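Local coordinates for protein glycerophosphoryl diester phosphodiesterase (Parabacteroides distasonis, PDB 3MZ2) that probably hydrolyses glycerophosphodiesters, as a TIM-barrel member of the glycerophosphodiester phosphodiesterase family, at residues Gln149-Thr152 against Ala156-Tyr159. Sequence-based numbering, arbitrary orientation. Where two conformers were deposited one is given.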
ATOM      1  N   GLN A 149       5.884  12.321  12.959  1.00 14.02           N
ATOM      2  CA  GLN A 149       6.443  12.677  14.267  1.00 14.58           C
ATOM      3  C   GLN A 149       7.920  12.289  14.383  1.00 14.72           C
ATOM      4  O   GLN A 149       8.718  13.034  14.988  1.00 14.83           O
ATOM      5  CB  GLN A 149       5.632  12.018  15.370  1.00 15.29           C
ATOM      6  CG  GLN A 149       4.242  12.650  15.504  1.00 16.41           C
ATOM      7  CD  GLN A 149       3.247  11.783  16.269  1.00 23.01           C
ATOM      8  OE1 GLN A 149       3.467  10.587  16.484  1.00 22.34           O
ATOM      9  NE2 GLN A 149       2.126  12.400  16.668  1.00 27.34           N
ATOM     10  N   LEU A 150       8.310  11.141  13.847  1.00 14.38           N
ATOM     11  CA  LEU A 150       9.712  10.713  13.938  0.50 14.09           C
ATOM     12  C   LEU A 150      10.620  11.725  13.251  1.00 13.26           C
ATOM     13  O   LEU A 150      11.621  12.127  13.797  1.00 13.77           O
ATOM     14  CB  LEU A 150       9.930   9.346  13.290  0.50 14.52           C
ATOM     15  CG  LEU A 150      11.359   8.778  13.419  0.50 14.29           C
ATOM     16  CD1 LEU A 150      11.787   8.623  14.865  0.50 14.12           C
ATOM     17  CD2 LEU A 150      11.428   7.423  12.693  0.50 16.22           C
ATOM     18  N   ILE A 151      10.267  12.121  12.022  1.00 13.45           N
ATOM     19  CA  ILE A 151      11.119  13.073  11.275  1.00 12.69           C
ATOM     20  C   ILE A 151      11.169  14.453  11.996  1.00 13.41           C
ATOM     21  O   ILE A 151      12.247  15.065  12.162  1.00 13.61           O
ATOM     22  CB  ILE A 151      10.634  13.261   9.835  1.00 13.98           C
ATOM     23  CG1 ILE A 151      10.759  11.931   9.094  1.00 13.55           C
ATOM     24  CG2 ILE A 151      11.458  14.319   9.106  1.00 12.94           C
ATOM     25  CD1 ILE A 151      10.037  11.916   7.684  1.00 15.41           C
ATOM     26  N   THR A 152      10.006  14.924  12.468  1.00 12.15           N
ATOM     27  CA  THR A 152       9.904  16.185  13.143  1.00 12.63           C
ATOM     28  C   THR A 152      10.675  16.175  14.452  1.00 12.94           C
ATOM     29  O   THR A 152      11.451  17.094  14.743  1.00 14.20           O
ATOM     30  CB  THR A 152       8.460  16.620  13.378  1.00 13.60           C
ATOM     31  OG1 THR A 152       7.796  16.640  12.114  1.00 11.91           O
ATOM     32  CG2 THR A 152       8.378  18.052  14.015  1.00 14.27           C
ATOM     33  N   ALA A 156      14.950  15.973  11.355  1.00 11.95           N
ATOM     34  CA  ALA A 156      15.556  15.270  10.206  1.00 12.14           C
ATOM     35  C   ALA A 156      14.982  15.730   8.872  1.00 12.59           C
ATOM     36  O   ALA A 156      15.238  15.138   7.840  1.00 11.81           O
ATOM     37  CB  ALA A 156      15.380  13.704  10.358  1.00 12.40           C
ATOM     38  N   GLU A 157      14.189  16.795   8.883  1.00 11.56           N
ATOM     39  CA  GLU A 157      13.620  17.310   7.613  1.00 11.69           C
ATOM     40  C   GLU A 157      14.595  17.574   6.493  1.00 11.05           C
ATOM     41  O   GLU A 157      14.219  17.387   5.316  1.00 12.84           O
ATOM     42  CB  GLU A 157      12.804  18.564   7.824  1.00 11.88           C
ATOM     43  CG  GLU A 157      11.676  18.451   8.899  1.00 12.98           C
ATOM     44  CD  GLU A 157      12.075  18.970  10.279  1.00 13.92           C
ATOM     45  OE1 GLU A 157      13.264  18.850  10.676  1.00 13.97           O
ATOM     46  OE2 GLU A 157      11.183  19.500  10.995  1.00 14.99           O
ATOM     47  N   PRO A 158      15.826  18.034   6.814  1.00 12.24           N
ATOM     48  CA  PRO A 158      16.760  18.261   5.696  1.00 12.41           C
ATOM     49  C   PRO A 158      17.327  17.024   5.012  1.00 12.87           C
ATOM     50  O   PRO A 158      18.049  17.152   4.012  1.00 13.64           O
ATOM     51  CB  PRO A 158      17.917  19.036   6.364  1.00 13.04           C
ATOM     52  CG  PRO A 158      17.300  19.662   7.590  1.00 13.94           C
ATOM     53  CD  PRO A 158      16.274  18.687   8.063  1.00 12.44           C
ATOM     54  N   TYR A 159      17.079  15.832   5.553  1.00 12.91           N
ATOM     55  CA  TYR A 159      17.688  14.624   5.014  1.00 13.65           C
ATOM     56  C   TYR A 159      16.782  13.395   5.004  1.00 13.57           C
ATOM     57  O   TYR A 159      17.244  12.304   4.681  1.00 13.64           O
ATOM     58  CB  TYR A 159      19.045  14.289   5.662  1.00 15.81           C
ATOM     59  CG  TYR A 159      19.048  14.167   7.159  1.00 13.30           C
ATOM     60  CD1 TYR A 159      19.120  15.313   7.981  1.00 14.34           C
ATOM     61  CD2 TYR A 159      19.152  12.902   7.788  1.00 14.89           C
ATOM     62  CE1 TYR A 159      19.131  15.195   9.356  1.00 15.54           C
ATOM     63  CE2 TYR A 159      19.193  12.794   9.159  1.00 14.57           C
ATOM     64  CZ  TYR A 159      19.154  13.921   9.942  1.00 15.50           C
ATOM     65  OH  TYR A 159      19.209  13.788  11.305  1.00 18.68           O
TER
HETATM   66  O   HOH W   1      11.590  19.612  13.630  1.00 17.66           O
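Ala156 N reaches back across the turn that follows helix 144-153 and donates to Ile151 O, at 3.0 Å and with an almost straight N-H...O angle of 175°. The bond ties the departing chain to the last turn of the helix. Beside it, Ile151 turns its CG2 methyl to the new backbone: chi1 of -64° sets CG2 opposite the backbone N, and this branch lies 3.7 Å from Glu157 N and 4.2 Å from Ala156 CB. Alanine suits the bend because its single methyl fits against the isoleucine branch in a buried place. Glu157 N, covered here, has no hydrogen-bonding partner in the model. Residues 156-159 lead from helix 144-153 into strand 160-164, completing a beta-alpha-beta crossover from the parallel neighbour 135-137, a unit of the TIM-barrel fold. Two branches let isoleucine touch the turn with CG2 while the side chain also packs on Val160, Ile162 and Phe180. Glu157 lays its CG methylene 4.1 Å from Ile151 CG2, then bends at chi2 (96°) to bring its carboxylate beside Thr152, in the last turn of the helix. There a water donates to both Glu157 OE2 (2.7 Å) and Thr152 O (2.8 Å), bridging acceptors that could not bond to each other directly. Further out, Asn177 ND2 hydrogen-bonds to both Glu157 OE2 and Thr152 OG1; the threonine hydroxyl can accept from Asn177 ND2 and donate to Ala148 O, one helical turn back. Beyond the bend, Tyr159 N bonds to Ala156 O (3.0 Å), closing a further turn before the strand.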